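Local coordinates for Acarbose/maltose binding protein GacH (Streptomyces glaucescens, PDB 3K01) that serves as the solute receptor of an ABC transporter, binding acarbose and an acarbose homolog and probably maltose as well, at residues V87-V92 / V136-D141; D97-G102 / T127-K132; L145-E150 / V157-S162; N244-F249 / P261-D266. All coordinates share one frame; numbering follows the deposited sequence.

Contact 1: residues V87-V92 / V136-D141; sequences VMRTEV and VPQVID
Arg89 and Gln138 stand across from each other, their CA atoms 8.8 Å apart, which is too wide for direct strand pairing and fits two strands separated by a third. Across that gap the side chains meet at about a right angle. Arg89 runs out extended from CG to NE, starting with CG turned opposite the backbone N (chi1 -159°), and this full reach brings NE to 2.7 Å from Gln138 OE1. The N-H points at the oxygen nearly straight, with an angle of 160°; the oxygen lies in the guanidinium plane, and the donor sits in the carbonyl plane on a lone pair. A second, weak bond runs from Arg89 NH2 to the same OE1 at 3.1 Å, and so one amide oxygen receives two N-H groups of one guanidinium. Since the two planes are 66° apart, they meet steeply rather than stack. The next residue also reaches the group: Val139 CG2 comes within 4.0 Å of Arg89 NH2, consistent with the classic beta bulge that Gln138 and Val139 form opposite Trp298. That tryptophan, on the intervening strand 293-302, makes a cation-pi contact with Arg89, and Thr35 OG1 takes up NH1. On its other edge strand 87-91 pairs with strand 28-34, while helix 92-100 follows it and helix 309-320 packs on Val87 and Val136.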
loop_
_atom_site.group_PDB
_atom_site.type_symbol
_atom_site.label_atom_id
_atom_site.label_comp_id
_atom_site.label_asym_id
_atom_site.label_seq_id
_atom_site.Cartn_x
_atom_site.Cartn_y
_atom_site.Cartn_z
ATOM N N VAL A 87 20.777 7.571 1.417
ATOM C CA VAL A 87 19.510 7.113 1.935
ATOM C C VAL A 87 18.467 7.212 0.826
ATOM O O VAL A 87 18.350 8.235 0.157
ATOM C CB VAL A 87 19.085 7.941 3.151
ATOM C CG1 VAL A 87 17.668 7.556 3.614
ATOM C CG2 VAL A 87 20.097 7.744 4.307
ATOM N N MET A 88 17.712 6.131 0.665
ATOM C CA MET A 88 16.720 6.033 -0.425
ATOM C C MET A 88 15.357 5.780 0.198
ATOM O O MET A 88 15.182 4.816 0.962
ATOM C CB MET A 88 17.127 4.839 -1.319
ATOM C CG MET A 88 16.203 4.509 -2.489
ATOM S SD MET A 88 16.155 5.901 -3.634
ATOM C CE MET A 88 14.725 5.459 -4.640
ATOM N N ARG A 89 14.374 6.608 -0.167
ATOM C CA ARG A 89 12.980 6.293 0.203
ATOM C C ARG A 89 12.528 5.088 -0.635
ATOM O O ARG A 89 12.620 5.119 -1.868
ATOM C CB ARG A 89 12.062 7.485 -0.001
ATOM C CG ARG A 89 10.807 7.360 0.805
ATOM C CD ARG A 89 9.743 8.286 0.328
ATOM N NE ARG A 89 8.637 8.462 1.261
ATOM C CZ ARG A 89 7.436 8.916 0.895
ATOM N NH1 ARG A 89 7.202 9.207 -0.379
ATOM N NH2 ARG A 89 6.497 9.096 1.803
ATOM N N THR A 90 12.053 4.041 0.044
ATOM C CA THR A 90 11.851 2.728 -0.591
ATOM C C THR A 90 10.423 2.262 -0.417
ATOM O O THR A 90 9.940 2.130 0.701
ATOM C CB THR A 90 12.776 1.615 -0.001
ATOM O OG1 THR A 90 12.696 1.609 1.437
ATOM C CG2 THR A 90 14.229 1.806 -0.432
ATOM N N GLU A 91 9.713 2.020 -1.522
ATOM C CA GLU A 91 8.353 1.531 -1.391
ATOM C C GLU A 91 8.431 0.163 -0.718
ATOM O O GLU A 91 9.473 -0.490 -0.772
ATOM C CB GLU A 91 7.718 1.453 -2.769
ATOM C CG GLU A 91 6.209 1.467 -2.770
ATOM C CD GLU A 91 5.597 0.088 -2.949
ATOM O OE1 GLU A 91 6.315 -0.889 -3.296
ATOM O OE2 GLU A 91 4.369 -0.024 -2.765
ATOM N N VAL A 92 7.358 -0.285 -0.065
ATOM C CA VAL A 92 7.452 -1.535 0.681
ATOM C C VAL A 92 8.000 -2.710 -0.153
ATOM O O VAL A 92 8.805 -3.500 0.349
ATOM C CB VAL A 92 6.145 -1.933 1.380
ATOM C CG1 VAL A 92 5.809 -0.972 2.536
ATOM C CG2 VAL A 92 4.952 -2.073 0.407
ATOM N N VAL A 136 13.913 0.951 7.592
ATOM C CA VAL A 136 13.066 1.326 8.727
ATOM C C VAL A 136 11.730 1.864 8.162
ATOM O O VAL A 136 11.703 2.489 7.109
ATOM C CB VAL A 136 13.712 2.381 9.662
ATOM C CG1 VAL A 136 14.932 1.768 10.356
ATOM C CG2 VAL A 136 14.117 3.648 8.898
ATOM N N PRO A 137 10.623 1.625 8.870
ATOM C CA PRO A 137 9.316 2.051 8.322
ATOM C C PRO A 137 9.097 3.539 8.404
ATOM O O PRO A 137 9.571 4.214 9.330
ATOM C CB PRO A 137 8.305 1.325 9.228
ATOM C CG PRO A 137 9.100 0.219 9.901
ATOM C CD PRO A 137 10.444 0.881 10.122
ATOM N N GLN A 138 8.329 4.057 7.454
ATOM C CA GLN A 138 8.021 5.486 7.411
ATOM C C GLN A 138 6.502 5.732 7.392
ATOM O O GLN A 138 5.958 6.277 8.362
ATOM C CB GLN A 138 8.701 6.154 6.235
ATOM C CG GLN A 138 8.579 7.660 6.262
ATOM C CD GLN A 138 8.944 8.268 4.951
ATOM O OE1 GLN A 138 8.437 7.836 3.912
ATOM N NE2 GLN A 138 9.856 9.268 4.954
ATOM N N VAL A 139 5.811 5.308 6.327
ATOM C CA VAL A 139 4.350 5.479 6.271
ATOM C C VAL A 139 3.718 4.205 5.722
ATOM O O VAL A 139 4.365 3.407 5.023
ATOM C CB VAL A 139 3.924 6.688 5.393
ATOM C CG1 VAL A 139 4.391 8.024 5.991
ATOM C CG2 VAL A 139 4.430 6.547 4.008
ATOM N N ILE A 140 2.443 4.013 6.038
ATOM C CA ILE A 140 1.676 2.847 5.560
ATOM C C ILE A 140 0.405 3.308 4.865
ATOM O O ILE A 140 -0.126 4.365 5.182
ATOM C CB ILE A 140 1.327 1.897 6.758
ATOM C CG1 ILE A 140 0.624 0.587 6.316
ATOM C CG2 ILE A 140 0.526 2.625 7.847
ATOM C CD1 ILE A 140 0.789 -0.540 7.327
ATOM N N ASP A 141 -0.064 2.511 3.911
ATOM C CA ASP A 141 -1.420 2.719 3.434
ATOM C C ASP A 141 -2.003 1.373 2.997
ATOM O O ASP A 141 -1.360 0.316 3.108
ATOM C CB ASP A 141 -1.469 3.800 2.343
ATOM C CG ASP A 141 -0.631 3.464 1.145
ATOM O OD1 ASP A 141 -0.496 2.271 0.809
ATOM O OD2 ASP A 141 -0.088 4.404 0.515
#

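Contact 2: residues D97-G102 / T127-K132; sequences DFASIG and TRYEGK
Tyr129 extends its ring from a hairpin across the last turn of a helix, meeting Ala99 and Ser100 in turn. The reach comes from chi1 of 175°, which swings the ring away from the backbone N and out toward the helix. Near the base of the ring Ala99 CB lies 3.8 Å from Tyr129 CD2, and at the far end Ser100 CB comes within 3.3 Å of Tyr129 OH, both obliquely. Ser100 turns its hydroxyl elsewhere: with OG set between the backbone N and the carbonyl carbon (chi1 72°), it donates back to Asp97 O at 2.8 Å, a bond within the helix. The phenol is joined to the helix end through a water instead, which lies at the ring edge 3.0 Å from Tyr129 OH and donates to Ser100 O at 2.8 Å. Glu130 CG sits 3.7 Å above the plane of the Tyr129 ring, over its centre. Both segments turn sharply here, the helix through a Schellman motif with Gly102 at C-prime, the hairpin through a type I' turn from Tyr129 to Lys132. Helix 92-100 thus rests against the start of strand 132-148, where Tyr134 touches both Ala99 and Tyr129, while Phe98 turns toward helix 67-79 and strand 87-91.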
loop_
_atom_site.group_PDB
_atom_site.type_symbol
_atom_site.label_atom_id
_atom_site.label_comp_id
_atom_site.label_asym_id
_atom_site.label_seq_id
_atom_site.Cartn_x
_atom_site.Cartn_y
_atom_site.Cartn_z
ATOM N N ASP A 97 13.290 -5.899 -3.509
ATOM C CA ASP A 97 13.778 -5.662 -4.871
ATOM C C ASP A 97 15.249 -5.211 -4.768
ATOM O O ASP A 97 16.166 -5.861 -5.303
ATOM C CB ASP A 97 12.874 -4.606 -5.540
ATOM C CG ASP A 97 13.174 -4.373 -7.001
ATOM O OD1 ASP A 97 13.987 -5.122 -7.586
ATOM O OD2 ASP A 97 12.561 -3.422 -7.528
ATOM N N PHE A 98 15.506 -4.119 -4.066
ATOM C CA PHE A 98 16.874 -3.570 -3.994
ATOM C C PHE A 98 17.790 -4.485 -3.188
ATOM O O PHE A 98 18.961 -4.634 -3.542
ATOM C CB PHE A 98 16.847 -2.201 -3.325
ATOM C CG PHE A 98 16.102 -1.116 -4.086
ATOM C CD1 PHE A 98 15.899 -1.147 -5.465
ATOM C CD2 PHE A 98 15.659 -0.025 -3.380
ATOM C CE1 PHE A 98 15.202 -0.094 -6.097
ATOM C CE2 PHE A 98 14.973 1.024 -3.998
ATOM C CZ PHE A 98 14.745 0.979 -5.361
ATOM N N ALA A 99 17.308 -5.085 -2.105
ATOM C CA ALA A 99 18.197 -5.925 -1.284
ATOM C C ALA A 99 18.610 -7.175 -2.053
ATOM O O ALA A 99 19.756 -7.653 -1.894
ATOM C CB ALA A 99 17.545 -6.291 0.028
ATOM N N SER A 100 17.699 -7.722 -2.855
ATOM C CA SER A 100 17.965 -8.940 -3.593
ATOM C C SER A 100 19.069 -8.787 -4.609
ATOM O O SER A 100 19.604 -9.811 -5.067
ATOM C CB SER A 100 16.708 -9.447 -4.306
ATOM O OG SER A 100 16.403 -8.612 -5.411
ATOM N N ILE A 101 19.376 -7.550 -4.998
ATOM C CA ILE A 101 20.476 -7.276 -5.949
ATOM C C ILE A 101 21.646 -6.540 -5.299
ATOM O O ILE A 101 22.504 -5.982 -5.975
ATOM C CB ILE A 101 19.993 -6.598 -7.240
ATOM C CG1 ILE A 101 19.272 -5.283 -6.933
ATOM C CG2 ILE A 101 19.068 -7.554 -8.005
ATOM C CD1 ILE A 101 18.819 -4.543 -8.190
ATOM N N GLY A 102 21.695 -6.615 -3.972
ATOM C CA GLY A 102 22.904 -6.230 -3.248
ATOM C C GLY A 102 23.040 -4.739 -2.997
ATOM O O GLY A 102 24.125 -4.253 -2.631
ATOM N N THR A 127 10.298 -4.414 6.219
ATOM C CA THR A 127 11.708 -3.993 6.223
ATOM C C THR A 127 12.685 -5.156 6.130
ATOM O O THR A 127 13.891 -4.924 6.040
ATOM C CB THR A 127 12.050 -3.179 7.499
ATOM O OG1 THR A 127 12.047 -4.041 8.634
ATOM C CG2 THR A 127 11.112 -1.983 7.690
ATOM N N ARG A 128 12.188 -6.388 6.144
ATOM C CA ARG A 128 13.056 -7.575 6.238
ATOM C C ARG A 128 13.100 -8.336 4.936
ATOM O O ARG A 128 12.077 -8.448 4.231
ATOM C CB ARG A 128 12.573 -8.514 7.343
ATOM C CG ARG A 128 12.346 -7.857 8.678
ATOM C CD ARG A 128 13.402 -8.160 9.656
ATOM N NE ARG A 128 13.563 -9.585 9.926
ATOM C CZ ARG A 128 14.686 -10.082 10.420
ATOM N NH1 ARG A 128 15.703 -9.260 10.679
ATOM N NH2 ARG A 128 14.802 -11.383 10.651
ATOM N N TYR A 129 14.262 -8.903 4.657
ATOM C CA TYR A 129 14.458 -9.704 3.453
ATOM C C TYR A 129 15.394 -10.826 3.847
ATOM O O TYR A 129 16.509 -10.566 4.300
ATOM C CB TYR A 129 15.054 -8.879 2.315
ATOM C CG TYR A 129 15.383 -9.707 1.079
ATOM C CD1 TYR A 129 14.384 -10.297 0.313
ATOM C CD2 TYR A 129 16.705 -9.910 0.690
ATOM C CE1 TYR A 129 14.702 -11.054 -0.798
ATOM C CE2 TYR A 129 17.026 -10.655 -0.424
ATOM C CZ TYR A 129 16.008 -11.232 -1.160
ATOM O OH TYR A 129 16.297 -11.970 -2.290
ATOM N N GLU A 130 14.883 -12.061 3.729
ATOM C CA GLU A 130 15.638 -13.285 4.017
ATOM C C GLU A 130 16.372 -13.187 5.348
ATOM O O GLU A 130 17.572 -13.445 5.442
ATOM C CB GLU A 130 16.578 -13.585 2.853
ATOM C CG GLU A 130 15.786 -13.846 1.584
ATOM C CD GLU A 130 16.596 -14.377 0.428
ATOM O OE1 GLU A 130 17.826 -14.170 0.382
ATOM O OE2 GLU A 130 15.966 -14.985 -0.472
ATOM N N GLY A 131 15.622 -12.809 6.370
ATOM C CA GLY A 131 16.121 -12.861 7.736
ATOM C C GLY A 131 17.008 -11.702 8.150
ATOM O O GLY A 131 17.559 -11.747 9.260
ATOM N N LYS A 132 17.151 -10.663 7.312
ATOM C CA LYS A 132 17.900 -9.454 7.697
ATOM C C LYS A 132 17.051 -8.214 7.476
ATOM O O LYS A 132 16.122 -8.228 6.669
ATOM C CB LYS A 132 19.213 -9.327 6.934
ATOM C CG LYS A 132 20.240 -10.423 7.292
ATOM C CD LYS A 132 21.518 -10.266 6.505
ATOM C CE LYS A 132 22.556 -11.310 6.906
ATOM N NZ LYS A 132 23.664 -11.298 5.912
HETATM O O HOH W 1 19.071 -12.114 -3.509
#

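Contact 3: residues L145-E150 / V157-S162; sequences LFYNKE and VEVPGS
Val159 carries most of this contact, touching Tyr147 with both methyls and Leu145 with one. Its CG2 sits over a face of the Tyr147 ring, 3.5 Å from the centroid and 22° off the normal, a CH-pi contact displaced toward the phenol end; the closest ring atom is Tyr147 CZ, 3.3 Å from Val159 CG2. With CG between its own backbone N and carbonyl carbon (chi1 58°), Tyr147 presents a ring face to the valine, and the two side chains cross at about a right angle. The second branch, Val159 CG1, lies between Tyr147 CE1 and CD1 and Leu145 CD2, the last 4.1 Å away, as leucine and valine slide past each other in opposite directions. That same Leu145 CD2 also meets the ring of Pro160, at 4.2 Å from CG. Leu145 and Tyr147, two residues apart, project from one side of strand 132-148, while Phe146 between them turns to the other. The strand is paired here with 254-259 and 279-283, whose Met256 and Ala282 add to the apolar patch, and the loop that follows helix 149-155 returns across it before helix 163-177. Apolar carbon thus carries the contact from both sides, and its hold rests on shape and dispersion: a branched valine between a ring face and a leucine joins the loop to the strand by packing, with no charge pair involved.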
loop_
_atom_site.group_PDB
_atom_site.type_symbol
_atom_site.label_atom_id
_atom_site.label_comp_id
_atom_site.label_asym_id
_atom_site.label_seq_id
_atom_site.Cartn_x
_atom_site.Cartn_y
_atom_site.Cartn_z
ATOM N N LEU A 145 -13.016 0.243 1.885
ATOM C CA LEU A 145 -14.326 0.406 1.250
ATOM C C LEU A 145 -14.834 1.839 1.472
ATOM O O LEU A 145 -15.133 2.227 2.603
ATOM C CB LEU A 145 -15.290 -0.589 1.865
ATOM C CG LEU A 145 -16.686 -0.622 1.222
ATOM C CD1 LEU A 145 -16.661 -1.154 -0.183
ATOM C CD2 LEU A 145 -17.614 -1.438 2.120
ATOM N N PHE A 146 -14.905 2.610 0.396
ATOM C CA PHE A 146 -15.517 3.944 0.426
ATOM C C PHE A 146 -17.019 3.787 0.201
ATOM O O PHE A 146 -17.456 2.975 -0.620
ATOM C CB PHE A 146 -15.000 4.804 -0.727
ATOM C CG PHE A 146 -13.593 5.316 -0.587
ATOM C CD1 PHE A 146 -13.317 6.613 -0.968
ATOM C CD2 PHE A 146 -12.520 4.520 -0.164
ATOM C CE1 PHE A 146 -12.033 7.142 -0.925
ATOM C CE2 PHE A 146 -11.226 5.050 -0.099
ATOM C CZ PHE A 146 -10.997 6.375 -0.472
ATOM N N TYR A 147 -17.828 4.568 0.900
ATOM C CA TYR A 147 -19.270 4.489 0.710
ATOM C C TYR A 147 -19.912 5.870 0.771
ATOM O O TYR A 147 -19.460 6.781 1.467
ATOM C CB TYR A 147 -19.942 3.508 1.695
ATOM C CG TYR A 147 -19.744 3.790 3.157
ATOM C CD1 TYR A 147 -18.606 3.333 3.828
ATOM C CD2 TYR A 147 -20.726 4.483 3.884
ATOM C CE1 TYR A 147 -18.441 3.574 5.176
ATOM C CE2 TYR A 147 -20.558 4.721 5.215
ATOM C CZ TYR A 147 -19.421 4.260 5.848
ATOM O OH TYR A 147 -19.230 4.500 7.203
ATOM N N ASN A 148 -20.993 6.003 0.007
ATOM C CA ASN A 148 -21.836 7.186 -0.030
ATOM C C ASN A 148 -22.853 7.052 1.095
ATOM O O ASN A 148 -23.759 6.214 1.050
ATOM C CB ASN A 148 -22.512 7.234 -1.406
ATOM C CG ASN A 148 -23.351 8.486 -1.638
ATOM O OD1 ASN A 148 -23.354 9.059 -2.778
ATOM N ND2 ASN A 148 -24.102 8.880 -0.643
ATOM N N LYS A 149 -22.697 7.877 2.130
ATOM C CA LYS A 149 -23.553 7.733 3.312
ATOM C C LYS A 149 -25.018 7.952 2.989
ATOM O O LYS A 149 -25.864 7.207 3.468
ATOM C CB LYS A 149 -23.108 8.663 4.438
ATOM C CG LYS A 149 -21.784 8.254 5.064
ATOM C CD LYS A 149 -21.391 9.183 6.206
ATOM C CE LYS A 149 -20.065 8.759 6.811
ATOM N NZ LYS A 149 -19.871 9.269 8.205
ATOM N N GLU A 150 -25.321 8.941 2.154
ATOM C CA GLU A 150 -26.706 9.259 1.842
ATOM C C GLU A 150 -27.364 8.123 1.078
ATOM O O GLU A 150 -28.529 7.822 1.313
ATOM C CB GLU A 150 -26.796 10.562 1.071
ATOM C CG GLU A 150 -28.226 11.014 0.830
ATOM C CD GLU A 150 -28.813 10.543 -0.476
ATOM O OE1 GLU A 150 -28.094 10.164 -1.442
ATOM O OE2 GLU A 150 -30.068 10.560 -0.562
ATOM N N VAL A 157 -29.514 0.593 4.702
ATOM C CA VAL A 157 -28.583 -0.501 4.938
ATOM C C VAL A 157 -27.378 -0.061 5.757
ATOM O O VAL A 157 -27.001 1.121 5.742
ATOM C CB VAL A 157 -28.091 -1.132 3.625
ATOM C CG1 VAL A 157 -29.249 -1.646 2.784
ATOM C CG2 VAL A 157 -27.254 -0.154 2.829
ATOM N N GLU A 158 -26.768 -1.027 6.442
ATOM C CA GLU A 158 -25.507 -0.816 7.134
ATOM C C GLU A 158 -24.368 -1.003 6.146
ATOM O O GLU A 158 -24.515 -1.673 5.127
ATOM C CB GLU A 158 -25.311 -1.830 8.269
ATOM C CG GLU A 158 -26.407 -1.874 9.340
ATOM C CD GLU A 158 -26.693 -0.533 9.993
ATOM O OE1 GLU A 158 -27.890 -0.277 10.290
ATOM O OE2 GLU A 158 -25.745 0.257 10.231
ATOM N N VAL A 159 -23.218 -0.425 6.466
ATOM C CA VAL A 159 -22.007 -0.681 5.688
ATOM C C VAL A 159 -21.718 -2.185 5.722
ATOM O O VAL A 159 -21.682 -2.773 6.792
ATOM C CB VAL A 159 -20.794 0.055 6.329
ATOM C CG1 VAL A 159 -19.529 -0.220 5.547
ATOM C CG2 VAL A 159 -21.096 1.536 6.444
ATOM N N PRO A 160 -21.593 -2.830 4.555
ATOM C CA PRO A 160 -21.376 -4.283 4.589
ATOM C C PRO A 160 -20.004 -4.692 5.095
ATOM O O PRO A 160 -18.988 -4.087 4.742
ATOM C CB PRO A 160 -21.564 -4.718 3.137
ATOM C CG PRO A 160 -21.257 -3.479 2.313
ATOM C CD PRO A 160 -21.710 -2.313 3.175
ATOM N N GLY A 161 -19.987 -5.771 5.872
ATOM C CA GLY A 161 -18.756 -6.279 6.450
ATOM C C GLY A 161 -18.211 -7.495 5.719
ATOM O O GLY A 161 -17.123 -7.967 6.043
ATOM N N SER A 162 -18.957 -8.014 4.751
ATOM C CA SER A 162 -18.569 -9.193 3.984
ATOM C C SER A 162 -19.156 -9.102 2.580
ATOM O O SER A 162 -20.073 -8.318 2.325
ATOM C CB SER A 162 -19.065 -10.472 4.661
ATOM O OG SER A 162 -20.475 -10.560 4.488
#

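Contact 4: residues N244-F249 / P261-D266; sequences NMQNAF and PWAIED
The helix-strand-helix unit made by helix 241-251, strand 254-259 and helix 264-268 is closed by Gln246 and Asp266, one from each helix, with CA atoms 7.9 Å apart. Gln246 NE2 donates to Asp266 OD2 at 2.8 Å, and the bond is nearly straight, with an N-H to acceptor angle of 173°. The oxygen lies close to the plane of the amide, but seen from the aspartate the donor arrives on the anti side and 19° out of the carboxylate plane. The glutamine chain is folded rather than extended: its bend at chi2 (-60°) curls it round the acceptor, so that Gln246 CG is also only 3.5 Å from Asp266 OD2. Asp266 meets it by directing CG opposite its own backbone N. Near the amide nitrogen the methyl of Ala263 makes a looser contact, Ala263 CB lying 4.0 Å from Gln246 NE2; Met257 of the intervening strand also touches the glutamine. The other carboxylate oxygen, Asp266 OD1, forms a salt bridge with Lys250, one helical turn beyond Gln246. Helix 241-251 therefore engages both oxygens of one acid, a neutral N-H at OD2 and a cation at OD1. Two separate partners would hold the carboxylate against rotation, and the nearby lysine probably favours its ionised form, which would be expected to suit it as an acceptor for the amide N-H of a largely buried glutamine.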
loop_
_atom_site.group_PDB
_atom_site.type_symbol
_atom_site.label_atom_id
_atom_site.label_comp_id
_atom_site.label_asym_id
_atom_site.label_seq_id
_atom_site.Cartn_x
_atom_site.Cartn_y
_atom_site.Cartn_z
ATOM N N ASN A 244 -12.979 5.500 -14.627
ATOM C CA ASN A 244 -14.327 4.966 -14.594
ATOM C C ASN A 244 -14.811 4.786 -13.144
ATOM O O ASN A 244 -15.961 5.094 -12.808
ATOM C CB ASN A 244 -14.417 3.629 -15.363
ATOM C CG ASN A 244 -14.495 3.807 -16.872
ATOM O OD1 ASN A 244 -13.839 3.076 -17.642
ATOM N ND2 ASN A 244 -15.277 4.747 -17.308
ATOM N N MET A 245 -13.938 4.283 -12.289
ATOM C CA MET A 245 -14.298 4.080 -10.898
ATOM C C MET A 245 -14.561 5.412 -10.195
ATOM O O MET A 245 -15.603 5.570 -9.559
ATOM C CB MET A 245 -13.160 3.361 -10.197
ATOM C CG MET A 245 -13.429 3.139 -8.734
ATOM S SD MET A 245 -12.337 1.954 -7.961
ATOM C CE MET A 245 -10.768 2.755 -8.277
ATOM N N GLN A 246 -13.643 6.357 -10.328
ATOM C CA GLN A 246 -13.831 7.672 -9.697
ATOM C C GLN A 246 -15.083 8.359 -10.209
ATOM O O GLN A 246 -15.863 8.889 -9.421
ATOM C CB GLN A 246 -12.611 8.580 -9.917
ATOM C CG GLN A 246 -11.332 8.086 -9.230
ATOM C CD GLN A 246 -11.506 7.990 -7.743
ATOM O OE1 GLN A 246 -11.737 6.909 -7.188
ATOM N NE2 GLN A 246 -11.425 9.129 -7.080
ATOM N N ASN A 247 -15.332 8.304 -11.513
ATOM C CA ASN A 247 -16.508 8.974 -12.050
ATOM C C ASN A 247 -17.775 8.312 -11.531
ATOM O O ASN A 247 -18.764 8.992 -11.210
ATOM C CB ASN A 247 -16.511 8.955 -13.591
ATOM C CG ASN A 247 -15.403 9.811 -14.193
ATOM O OD1 ASN A 247 -14.839 10.663 -13.540
ATOM N ND2 ASN A 247 -15.072 9.536 -15.445
ATOM N N ALA A 248 -17.776 6.982 -11.462
ATOM C CA ALA A 248 -18.952 6.253 -10.985
ATOM C C ALA A 248 -19.232 6.597 -9.528
ATOM O O ALA A 248 -20.415 6.784 -9.138
ATOM C CB ALA A 248 -18.768 4.742 -11.148
ATOM N N PHE A 249 -18.195 6.645 -8.704
ATOM C CA PHE A 249 -18.428 6.883 -7.294
ATOM C C PHE A 249 -18.776 8.355 -7.031
ATOM O O PHE A 249 -19.683 8.661 -6.237
ATOM C CB PHE A 249 -17.208 6.459 -6.477
ATOM C CG PHE A 249 -17.394 6.578 -5.005
ATOM C CD1 PHE A 249 -18.111 5.605 -4.323
ATOM C CD2 PHE A 249 -16.933 7.675 -4.311
ATOM C CE1 PHE A 249 -18.282 5.702 -2.940
ATOM C CE2 PHE A 249 -17.131 7.771 -2.916
ATOM C CZ PHE A 249 -17.811 6.786 -2.237
ATOM N N PRO A 261 -6.005 6.106 0.283
ATOM C CA PRO A 261 -5.957 7.503 0.736
ATOM C C PRO A 261 -5.743 8.487 -0.406
ATOM O O PRO A 261 -6.235 9.620 -0.345
ATOM C CB PRO A 261 -4.761 7.513 1.706
ATOM C CG PRO A 261 -4.750 6.070 2.228
ATOM C CD PRO A 261 -5.049 5.250 1.014
ATOM N N TRP A 262 -5.040 8.059 -1.449
ATOM C CA TRP A 262 -4.747 8.899 -2.601
ATOM C C TRP A 262 -6.010 9.342 -3.346
ATOM O O TRP A 262 -5.943 10.247 -4.185
ATOM C CB TRP A 262 -3.801 8.165 -3.581
ATOM C CG TRP A 262 -4.329 6.840 -3.966
ATOM C CD1 TRP A 262 -5.239 6.580 -4.952
ATOM C CD2 TRP A 262 -4.025 5.581 -3.359
ATOM N NE1 TRP A 262 -5.526 5.236 -4.995
ATOM C CE2 TRP A 262 -4.781 4.599 -4.030
ATOM C CE3 TRP A 262 -3.187 5.184 -2.313
ATOM C CZ2 TRP A 262 -4.733 3.235 -3.686
ATOM C CZ3 TRP A 262 -3.123 3.810 -1.977
ATOM C CH2 TRP A 262 -3.909 2.861 -2.652
ATOM N N ALA A 263 -7.150 8.712 -3.071
ATOM C CA ALA A 263 -8.424 9.052 -3.743
ATOM C C ALA A 263 -9.272 10.094 -3.028
ATOM O O ALA A 263 -10.261 10.575 -3.592
ATOM C CB ALA A 263 -9.258 7.810 -3.963
ATOM N N ILE A 264 -8.972 10.358 -1.760
ATOM C CA ILE A 264 -9.849 11.174 -0.905
ATOM C C ILE A 264 -10.092 12.575 -1.459
ATOM O O ILE A 264 -11.239 13.010 -1.522
ATOM C CB ILE A 264 -9.303 11.210 0.537
ATOM C CG1 ILE A 264 -9.428 9.823 1.205
ATOM C CG2 ILE A 264 -10.011 12.290 1.356
ATOM C CD1 ILE A 264 -10.826 9.407 1.567
ATOM N N GLU A 265 -9.042 13.271 -1.852
ATOM C CA GLU A 265 -9.254 14.633 -2.332
ATOM C C GLU A 265 -10.086 14.653 -3.611
ATOM O O GLU A 265 -10.982 15.497 -3.767
ATOM C CB GLU A 265 -7.924 15.376 -2.481
ATOM C CG GLU A 265 -7.298 15.681 -1.115
ATOM C CD GLU A 265 -8.211 16.513 -0.219
ATOM O OE1 GLU A 265 -8.685 17.568 -0.687
ATOM O OE2 GLU A 265 -8.487 16.115 0.939
ATOM N N ASP A 266 -9.830 13.722 -4.526
ATOM C CA ASP A 266 -10.634 13.661 -5.729
ATOM C C ASP A 266 -12.107 13.383 -5.401
ATOM O O ASP A 266 -13.014 13.980 -5.998
ATOM C CB ASP A 266 -10.062 12.612 -6.693
ATOM C CG ASP A 266 -10.771 12.605 -8.039
ATOM O OD1 ASP A 266 -11.036 13.679 -8.613
ATOM O OD2 ASP A 266 -11.089 11.507 -8.535
#

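Strand 132-148 is the thread through much of this set. Contact 1 uses its middle and contact 3 its end, centres about 31 Å apart, while contact 2 lies at the hairpin leading into it. Contacts 2 and 3 fall on opposite sides of the chain's centre, about 39 Å apart, consistent with the two lobes of a solute-binding protein. Contact 1 packs on contact 2 through Pro137 CG and Thr127 CG2, 3.7 Å apart. Contacts 3 and 4 meet where Phe146 CE1 lies 3.6 Å from Ile264 CD1. Between the two groups, Asp141 OD2 of contact 1 reaches Trp262 CZ3 of contact 4 at 4.0 Å, one of two packing touches between them.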